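Local coordinates for cellulosome protein dockerin type I (Clostridium thermocellum, PDB 2WZ8), which probably binds plant cell-wall carbohydrate through a family 35 carbohydrate-binding module that is part of a cellulosomal protein, at residues T61-N70 with P139-A148; I90-H100 with T113-N121. All coordinates share one frame; numbering follows the deposited sequence.

Contact 1 (T61-N70 with P139-A148); sequences TYRMVVQFAN and PNIDKIAIAA. With CA (calcium ion), chain B.
Arg-63 and Ala-147 bond to each other through both backbone N and O atoms, and Val-65 and Ala-145 do the same. In the second pair Val-65 N lies 2.8 Å from Ala-145 O. Beyond them the ladder changes step: Lys-143 O accepts from Gln-67 N, while Gln-67 O takes Asp-142 N at 2.8 Å. Asp-142 and Lys-143 thus both face Gln-67, which defines a classic beta bulge. With CG anti to the backbone N (chi1 -176°), the Asp-142 carboxylate reaches a calcium ion through OD1 at 2.2 Å. Asp-142 O binds the same ion at 2.5 Å, so one residue grips it with backbone and side chain; Glu-12, Glu-14, Ser-33 and Gln-36 complete the site. Past the bulge, Ala-69 N donates to Asn-140 O, whereas the return bond from Asn-140 N is weak.

Hydrophobic side chains fill the face that carries Met-64, Val-66 and Phe-68. Met-64 SD rests 3.9 Å from Ile-144 CD1, while its CB meets Ile-146 CD1. The CD1 methyl of Ile-141 lies between two residues of the opposite strand that share its face, touching Val-66 CG1 at 3.8 Å and Phe-68 CB. Ile-146 CG2 approaches Tyr-62 CD1 at 3.8 Å, the two side chains crossing at about a right angle. At the end of the pair away from the bulge, one water donates to both Thr-61 O and Ala-148 O.

The N-to-C directions of the two strand segments differ by 160°, and their axes come within 4.6 Å: an antiparallel pairing in the middle of one sheet of a beta-sandwich, with a metal-binding bulge near one end.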
loop_
_atom_site.group_PDB
_atom_site.type_symbol
_atom_site.label_atom_id
_atom_site.label_comp_id
_atom_site.label_asym_id
_atom_site.label_seq_id
_atom_site.Cartn_x
_atom_site.Cartn_y
_atom_site.Cartn_z
ATOM N N THR A 61 15.427 6.178 8.169
ATOM C CA THR A 61 14.928 5.134 7.266
ATOM C C THR A 61 14.325 4.002 8.094
ATOM O O THR A 61 14.916 3.484 9.067
ATOM C CB THR A 61 16.041 4.621 6.321
ATOM O OG1 THR A 61 16.503 5.709 5.505
ATOM C CG2 THR A 61 15.534 3.479 5.454
ATOM N N TYR A 62 13.106 3.641 7.694
ATOM C CA TYR A 62 12.356 2.580 8.345
ATOM C C TYR A 62 12.030 1.517 7.330
ATOM O O TYR A 62 11.963 1.774 6.126
ATOM C CB TYR A 62 11.055 3.130 8.935
ATOM C CG TYR A 62 11.292 4.052 10.096
ATOM C CD1 TYR A 62 11.131 3.605 11.404
ATOM C CD2 TYR A 62 11.692 5.381 9.898
ATOM C CE1 TYR A 62 11.372 4.438 12.480
ATOM C CE2 TYR A 62 11.926 6.216 10.970
ATOM C CZ TYR A 62 11.753 5.745 12.257
ATOM O OH TYR A 62 11.984 6.542 13.356
ATOM N N ARG A 63 11.722 0.346 7.843
ATOM C CA ARG A 63 11.221 -0.742 6.996
ATOM C C ARG A 63 9.708 -0.728 7.062
ATOM O O ARG A 63 9.118 -0.856 8.139
ATOM C CB ARG A 63 11.766 -2.080 7.484
ATOM C CG ARG A 63 13.209 -2.268 7.077
ATOM C CD ARG A 63 13.733 -3.653 7.425
ATOM N NE ARG A 63 13.758 -3.867 8.870
ATOM C CZ ARG A 63 12.812 -4.500 9.564
ATOM N NH1 ARG A 63 11.739 -4.997 8.939
ATOM N NH2 ARG A 63 12.938 -4.632 10.887
ATOM N N MET A 64 9.102 -0.611 5.896
ATOM C CA MET A 64 7.645 -0.666 5.760
ATOM C C MET A 64 7.282 -2.042 5.216
ATOM O O MET A 64 7.658 -2.436 4.098
ATOM C CB MET A 64 7.129 0.404 4.806
ATOM C CG MET A 64 5.623 0.303 4.592
ATOM S SD MET A 64 4.930 1.637 3.580
ATOM C CE MET A 64 5.731 1.412 1.989
ATOM N N VAL A 65 6.598 -2.792 6.052
ATOM C CA VAL A 65 6.146 -4.122 5.690
ATOM C C VAL A 65 4.723 -3.981 5.132
ATOM O O VAL A 65 3.802 -3.563 5.844
ATOM C CB VAL A 65 6.091 -5.073 6.917
ATOM C CG1 VAL A 65 5.703 -6.504 6.448
ATOM C CG2 VAL A 65 7.411 -5.087 7.679
ATOM N N VAL A 66 4.569 -4.305 3.869
ATOM C CA VAL A 66 3.295 -4.169 3.168
ATOM C C VAL A 66 2.677 -5.542 3.022
ATOM O O VAL A 66 3.288 -6.460 2.467
ATOM C CB VAL A 66 3.492 -3.528 1.771
ATOM C CG1 VAL A 66 2.150 -3.356 1.027
ATOM C CG2 VAL A 66 4.218 -2.165 1.854
ATOM N N GLN A 67 1.456 -5.669 3.519
ATOM C CA GLN A 67 0.665 -6.898 3.341
ATOM C C GLN A 67 -0.333 -6.674 2.219
ATOM O O GLN A 67 -1.080 -5.722 2.238
ATOM C CB GLN A 67 -0.026 -7.336 4.627
ATOM C CG GLN A 67 -0.747 -8.676 4.482
ATOM C CD GLN A 67 -1.029 -9.362 5.781
ATOM O OE1 GLN A 67 -2.204 -9.568 6.167
ATOM N NE2 GLN A 67 0.025 -9.731 6.470
ATOM N N PHE A 68 -0.300 -7.567 1.248
ATOM C CA PHE A 68 -0.959 -7.333 -0.048
ATOM C C PHE A 68 -1.403 -8.637 -0.700
ATOM O O PHE A 68 -0.903 -9.718 -0.347
ATOM C CB PHE A 68 -0.005 -6.558 -0.985
ATOM C CG PHE A 68 1.151 -7.387 -1.479
ATOM C CD1 PHE A 68 1.067 -8.072 -2.680
ATOM C CD2 PHE A 68 2.281 -7.551 -0.690
ATOM C CE1 PHE A 68 2.077 -8.887 -3.113
ATOM C CE2 PHE A 68 3.292 -8.395 -1.103
ATOM C CZ PHE A 68 3.196 -9.051 -2.323
ATOM N N ALA A 69 -2.293 -8.501 -1.693
ATOM C CA ALA A 69 -2.675 -9.608 -2.574
ATOM C C ALA A 69 -2.485 -9.187 -4.017
ATOM O O ALA A 69 -2.735 -8.056 -4.372
ATOM C CB ALA A 69 -4.090 -10.085 -2.300
ATOM N N ASN A 70 -2.053 -10.136 -4.834
ATOM C CA ASN A 70 -1.866 -9.915 -6.266
ATOM C C ASN A 70 -1.969 -11.232 -7.014
ATOM O O ASN A 70 -1.052 -12.032 -6.941
ATOM C CB ASN A 70 -0.496 -9.284 -6.576
ATOM C CG ASN A 70 -0.164 -9.341 -8.075
ATOM O OD1 ASN A 70 -1.080 -9.401 -8.906
ATOM N ND2 ASN A 70 1.118 -9.355 -8.411
ATOM N N PRO A 139 -1.016 -3.838 -6.401
ATOM C CA PRO A 139 -1.694 -4.893 -5.659
ATOM C C PRO A 139 -2.787 -4.306 -4.764
ATOM O O PRO A 139 -2.778 -3.111 -4.425
ATOM C CB PRO A 139 -0.593 -5.472 -4.784
ATOM C CG PRO A 139 0.357 -4.368 -4.603
ATOM C CD PRO A 139 0.338 -3.596 -5.878
ATOM N N ASN A 140 -3.683 -5.191 -4.347
ATOM C CA ASN A 140 -4.631 -4.860 -3.270
ATOM C C ASN A 140 -3.840 -4.778 -1.958
ATOM O O ASN A 140 -3.020 -5.643 -1.670
ATOM C CB ASN A 140 -5.733 -5.906 -3.176
ATOM C CG ASN A 140 -6.634 -5.925 -4.371
ATOM O OD1 ASN A 140 -6.601 -5.009 -5.195
ATOM N ND2 ASN A 140 -7.458 -6.946 -4.463
ATOM N N ILE A 141 -4.086 -3.740 -1.177
ATOM C CA ILE A 141 -3.333 -3.487 0.051
ATOM C C ILE A 141 -4.206 -3.759 1.258
ATOM O O ILE A 141 -5.307 -3.230 1.375
ATOM C CB ILE A 141 -2.741 -2.084 0.105
ATOM C CG1 ILE A 141 -1.939 -1.777 -1.174
ATOM C CG2 ILE A 141 -1.922 -1.863 1.398
ATOM C CD1 ILE A 141 -0.705 -2.502 -1.336
ATOM N N ASP A 142 -3.712 -4.636 2.125
ATOM C CA ASP A 142 -4.414 -5.033 3.363
ATOM C C ASP A 142 -4.086 -4.104 4.547
ATOM O O ASP A 142 -4.962 -3.568 5.250
ATOM C CB ASP A 142 -4.074 -6.492 3.666
ATOM C CG ASP A 142 -4.798 -7.056 4.867
ATOM O OD1 ASP A 142 -5.700 -6.381 5.424
ATOM O OD2 ASP A 142 -4.511 -8.232 5.191
ATOM N N LYS A 143 -2.797 -3.953 4.772
ATOM C CA LYS A 143 -2.241 -3.145 5.867
ATOM C C LYS A 143 -0.755 -2.916 5.615
ATOM O O LYS A 143 -0.160 -3.547 4.759
ATOM C CB LYS A 143 -2.442 -3.822 7.235
ATOM C CG LYS A 143 -1.806 -5.154 7.365
ATOM C CD LYS A 143 -1.791 -5.642 8.810
ATOM C CE LYS A 143 -1.322 -7.065 8.949
ATOM N NZ LYS A 143 -1.169 -7.530 10.376
ATOM N N ILE A 144 -0.195 -1.990 6.377
ATOM C CA ILE A 144 1.247 -1.782 6.478
ATOM C C ILE A 144 1.681 -1.775 7.936
ATOM O O ILE A 144 0.888 -1.531 8.844
ATOM C CB ILE A 144 1.700 -0.481 5.754
ATOM C CG1 ILE A 144 1.250 0.776 6.488
ATOM C CG2 ILE A 144 1.279 -0.452 4.253
ATOM C CD1 ILE A 144 1.787 2.051 5.889
ATOM N N ALA A 145 2.953 -2.084 8.140
ATOM C CA ALA A 145 3.590 -1.961 9.428
ATOM C C ALA A 145 4.901 -1.256 9.287
ATOM O O ALA A 145 5.593 -1.444 8.291
ATOM C CB ALA A 145 3.786 -3.344 10.062
ATOM N N ILE A 146 5.227 -0.439 10.269
ATOM C CA ILE A 146 6.484 0.299 10.249
ATOM C C ILE A 146 7.365 -0.240 11.351
ATOM O O ILE A 146 6.956 -0.292 12.515
ATOM C CB ILE A 146 6.248 1.809 10.493
ATOM C CG1 ILE A 146 5.322 2.383 9.421
ATOM C CG2 ILE A 146 7.570 2.603 10.545
ATOM C CD1 ILE A 146 5.918 2.427 8.028
ATOM N N ALA A 147 8.558 -0.661 10.971
ATOM C CA ALA A 147 9.561 -1.171 11.910
ATOM C C ALA A 147 10.858 -0.354 11.831
ATOM O O ALA A 147 11.333 -0.011 10.737
ATOM C CB ALA A 147 9.790 -2.609 11.551
ATOM N N ALA A 148 11.390 0.001 13.007
ATOM C CA ALA A 148 12.640 0.803 13.125
ATOM C C ALA A 148 13.868 0.022 12.731
ATOM O O ALA A 148 14.882 0.651 12.389
ATOM C CB ALA A 148 12.846 1.430 14.581
HETATM CA CA CA B . -6.952 -4.748 6.330
HETATM O O HOH W 1 15.019 3.264 11.949
#

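Contact 2 (I90-H100 with T113-N121). With MG (magnesium ion), chain C.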
loop_
_atom_site.group_PDB
_atom_site.type_symbol
_atom_site.label_atom_id
_atom_site.label_comp_id
_atom_site.label_asym_id
_atom_site.label_seq_id
_atom_site.Cartn_x
_atom_site.Cartn_y
_atom_site.Cartn_z
ATOM N N ILE A 90 5.154 4.523 -4.733
ATOM C CA ILE A 90 5.023 4.903 -3.304
ATOM C C ILE A 90 5.650 6.272 -3.113
ATOM O O ILE A 90 6.841 6.459 -3.398
ATOM C CB ILE A 90 5.724 3.831 -2.424
ATOM C CG1 ILE A 90 5.077 2.440 -2.733
ATOM C CG2 ILE A 90 5.722 4.242 -0.953
ATOM C CD1 ILE A 90 5.766 1.240 -2.162
ATOM N N SER A 91 4.853 7.216 -2.621
ATOM C CA SER A 91 5.294 8.577 -2.328
ATOM C C SER A 91 5.142 8.870 -0.881
ATOM O O SER A 91 4.081 8.775 -0.335
ATOM C CB SER A 91 4.450 9.556 -3.148
ATOM O OG SER A 91 4.648 10.910 -2.770
ATOM N N VAL A 92 6.253 9.245 -0.262
ATOM C CA VAL A 92 6.298 9.599 1.155
ATOM C C VAL A 92 6.302 11.110 1.316
ATOM O O VAL A 92 7.140 11.779 0.731
ATOM C CB VAL A 92 7.529 8.970 1.822
ATOM C CG1 VAL A 92 7.595 9.355 3.280
ATOM C CG2 VAL A 92 7.548 7.446 1.672
ATOM N N ASN A 93 5.340 11.636 2.053
ATOM C CA ASN A 93 5.241 13.075 2.322
ATOM C C ASN A 93 5.247 13.904 1.031
ATOM O O ASN A 93 5.870 14.976 0.908
ATOM C CB ASN A 93 6.378 13.516 3.266
ATOM C CG ASN A 93 6.302 12.874 4.631
ATOM O OD1 ASN A 93 7.333 12.397 5.172
ATOM N ND2 ASN A 93 5.124 12.848 5.195
ATOM N N GLY A 94 4.551 13.377 0.041
ATOM C CA GLY A 94 4.450 14.031 -1.253
ATOM C C GLY A 94 5.694 13.987 -2.093
ATOM O O GLY A 94 5.816 14.707 -3.092
ATOM N N GLY A 95 6.660 13.206 -1.639
ATOM C CA GLY A 95 7.950 13.077 -2.276
ATOM C C GLY A 95 7.933 12.276 -3.554
ATOM O O GLY A 95 6.885 11.834 -4.037
ATOM N N PRO A 96 9.094 12.167 -4.191
ATOM C CA PRO A 96 9.183 11.499 -5.467
ATOM C C PRO A 96 8.849 10.030 -5.356
ATOM O O PRO A 96 9.110 9.421 -4.327
ATOM C CB PRO A 96 10.649 11.712 -5.870
ATOM C CG PRO A 96 11.353 11.915 -4.640
ATOM C CD PRO A 96 10.430 12.525 -3.649
ATOM N N GLU A 97 8.185 9.478 -6.361
ATOM C CA GLU A 97 7.776 8.044 -6.278
ATOM C C GLU A 97 8.949 7.119 -6.293
ATOM O O GLU A 97 9.924 7.255 -7.020
ATOM C CB GLU A 97 6.794 7.595 -7.395
ATOM C CG GLU A 97 7.383 7.684 -8.780
ATOM C CD GLU A 97 7.006 6.624 -9.944
ATOM O OE1 GLU A 97 6.670 5.400 -9.794
ATOM O OE2 GLU A 97 7.138 7.079 -11.111
ATOM N N LYS A 98 8.830 6.150 -5.427
ATOM C CA LYS A 98 9.669 4.976 -5.446
ATOM C C LYS A 98 8.826 3.827 -5.936
ATOM O O LYS A 98 7.823 3.478 -5.325
ATOM C CB LYS A 98 10.184 4.702 -4.036
ATOM C CG LYS A 98 11.285 3.656 -3.917
ATOM C CD LYS A 98 11.571 3.339 -2.452
ATOM C CE LYS A 98 12.616 2.209 -2.258
ATOM N NZ LYS A 98 13.342 2.312 -0.922
ATOM N N GLY A 99 9.220 3.259 -7.047
ATOM C CA GLY A 99 8.500 2.136 -7.649
ATOM C C GLY A 99 8.861 0.833 -6.967
ATOM O O GLY A 99 10.011 0.586 -6.603
ATOM N N HIS A 100 7.864 -0.036 -6.828
ATOM C CA HIS A 100 8.080 -1.394 -6.337
ATOM C C HIS A 100 7.267 -2.397 -7.128
ATOM O O HIS A 100 6.083 -2.184 -7.382
ATOM C CB HIS A 100 7.702 -1.478 -4.856
ATOM C CG HIS A 100 8.216 -2.712 -4.175
ATOM N ND1 HIS A 100 9.524 -2.835 -3.752
ATOM C CD2 HIS A 100 7.589 -3.852 -3.807
ATOM C CE1 HIS A 100 9.683 -4.019 -3.180
ATOM N NE2 HIS A 100 8.527 -4.666 -3.219
ATOM N N THR A 113 3.532 -10.665 2.435
ATOM C CA THR A 113 4.234 -9.407 2.771
ATOM C C THR A 113 5.494 -9.220 1.945
ATOM O O THR A 113 6.175 -10.167 1.499
ATOM C CB THR A 113 4.595 -9.306 4.249
ATOM O OG1 THR A 113 5.482 -10.364 4.600
ATOM C CG2 THR A 113 3.332 -9.382 5.122
ATOM N N ASP A 114 5.819 -7.951 1.783
ATOM C CA ASP A 114 7.127 -7.528 1.239
ATOM C C ASP A 114 7.536 -6.237 1.915
ATOM O O ASP A 114 6.712 -5.534 2.490
ATOM C CB ASP A 114 7.079 -7.365 -0.275
ATOM C CG ASP A 114 8.439 -7.508 -0.918
ATOM O OD1 ASP A 114 9.467 -7.838 -0.240
ATOM O OD2 ASP A 114 8.503 -7.260 -2.142
ATOM N N ILE A 115 8.830 -5.984 1.894
ATOM C CA ILE A 115 9.417 -4.852 2.613
ATOM C C ILE A 115 9.947 -3.823 1.652
ATOM O O ILE A 115 10.628 -4.119 0.657
ATOM C CB ILE A 115 10.549 -5.319 3.551
ATOM C CG1 ILE A 115 10.027 -6.382 4.526
ATOM C CG2 ILE A 115 11.215 -4.116 4.291
ATOM C CD1 ILE A 115 11.122 -7.148 5.326
ATOM N N ILE A 116 9.640 -2.594 2.000
ATOM C CA ILE A 116 10.083 -1.417 1.268
ATOM C C ILE A 116 10.663 -0.415 2.255
ATOM O O ILE A 116 10.020 -0.058 3.222
ATOM C CB ILE A 116 8.931 -0.716 0.498
ATOM C CG1 ILE A 116 8.229 -1.671 -0.479
ATOM C CG2 ILE A 116 9.441 0.507 -0.224
ATOM C CD1 ILE A 116 6.969 -1.118 -1.049
ATOM N N ASP A 117 11.868 0.056 1.986
ATOM C CA ASP A 117 12.478 1.042 2.872
ATOM C C ASP A 117 11.901 2.423 2.558
ATOM O O ASP A 117 11.713 2.798 1.401
ATOM C CB ASP A 117 14.007 1.068 2.713
ATOM C CG ASP A 117 14.707 -0.112 3.379
ATOM O OD1 ASP A 117 14.126 -0.872 4.166
ATOM O OD2 ASP A 117 15.929 -0.276 3.116
ATOM N N VAL A 118 11.606 3.172 3.614
ATOM C CA VAL A 118 11.066 4.513 3.494
ATOM C C VAL A 118 11.787 5.463 4.454
ATOM O O VAL A 118 12.069 5.101 5.584
ATOM C CB VAL A 118 9.536 4.540 3.748
ATOM C CG1 VAL A 118 8.794 3.794 2.627
ATOM C CG2 VAL A 118 9.153 4.003 5.141
ATOM N N TYR A 119 12.035 6.685 3.987
ATOM C CA TYR A 119 12.592 7.736 4.835
ATOM C C TYR A 119 11.454 8.582 5.386
ATOM O O TYR A 119 10.664 9.173 4.631
ATOM C CB TYR A 119 13.595 8.639 4.081
ATOM C CG TYR A 119 14.298 9.568 5.049
ATOM C CD1 TYR A 119 15.451 9.167 5.698
ATOM C CD2 TYR A 119 13.762 10.804 5.362
ATOM C CE1 TYR A 119 16.089 9.987 6.572
ATOM C CE2 TYR A 119 14.391 11.639 6.279
ATOM C CZ TYR A 119 15.536 11.198 6.889
ATOM O OH TYR A 119 16.210 12.025 7.779
ATOM N N LEU A 120 11.378 8.606 6.723
ATOM C CA LEU A 120 10.347 9.322 7.440
ATOM C C LEU A 120 10.920 10.419 8.305
ATOM O O LEU A 120 12.034 10.333 8.799
ATOM C CB LEU A 120 9.559 8.352 8.318
ATOM C CG LEU A 120 8.869 7.194 7.576
ATOM C CD1 LEU A 120 8.216 6.225 8.581
ATOM C CD2 LEU A 120 7.893 7.674 6.510
ATOM N N ASN A 121 10.123 11.461 8.461
ATOM C CA ASN A 121 10.413 12.552 9.413
ATOM C C ASN A 121 9.909 12.200 10.817
ATOM O O ASN A 121 8.980 11.417 10.962
ATOM C CB ASN A 121 9.745 13.850 8.982
ATOM C CG ASN A 121 10.171 14.308 7.612
ATOM O OD1 ASN A 121 11.341 14.263 7.272
ATOM N ND2 ASN A 121 9.193 14.711 6.790
HETATM MG MG MG C . 11.527 -8.141 -0.630
HETATM O O HOH W 2 13.387 -0.965 -0.334
HETATM O O HOH W 3 11.045 -7.811 -2.940
HETATM O O HOH W 4 11.865 -6.075 -0.603
HETATM O O HOH W 5 11.576 -8.078 1.517
HETATM O O HOH W 6 10.883 -10.209 -0.597
HETATM O O HOH W 7 13.460 -8.447 -0.921
#
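His-100 NE2 donates to Asp-114 OD2 at 2.8 Å, and the N-H...O angle of 166° makes this a nearly straight His-carboxylate bond. It joins the two sheets of the beta-sandwich: the strand axes of 98-100 and 113-120 are 9.5 Å apart, too far for backbone pairing, and side chains span the gap. The acceptor lies in the imidazole plane, but the NE2 donor meets OD2 from above the carboxylate plane, with ring and carboxylate turned 59° apart. One face of the ring is covered by Ile-116, whose CG1 sits over its centre at 3.7 Å in a CH-pi contact. Edge and face contacts together would restrict rotation of the ring. In the second shell, Phe-102 meets the His-100 ring edge-to-face.

Nearby, Lys-98 CG points away from its own backbone N (chi1 -169°) and the chain beyond is extended, which carries NZ past Ile-116 to a hydrogen bond with Asp-117 O at 2.9 Å. At the hairpin end, Val-92 CG1 packs 3.7 Å from Leu-120 CD2, its CG2 against Val-118 CG1. A type I' turn from Val-92 to Gly-95 reverses the chain here, and Ser-91 OG braces it by donating to Gly-95 O.

Asp-114 also binds a magnesium ion directly, the other five ligands being waters. OD1 binds the metal at 2.1 Å, while OD2 accepts a hydrogen bond from one of those metal-bound waters at 2.7 Å.

In the fold
Contact 1 lies within one sheet and contact 2 between two sheets, their centres about 10 Å apart. They meet through adjacent strands: 60-69 lies between 140-147 and 112-120 in the four-stranded sheet, and Tyr-62 N to Val-118 O and Val-66 N to Asp-114 O, both 2.8 Å, are probable hydrogen bonds joining them. Strands 86-92 and 98-102 of contact 2 belong to the opposing five-stranded sheet. Along the chain, 61-70 comes first, then 90-100 and 113-121, and 139-148 last; contact 1 therefore brackets contact 2 in sequence. The sandwich is thereby tied both along and across its layers, with the calcium ion at contact 1 and the magnesium ion at contact 2.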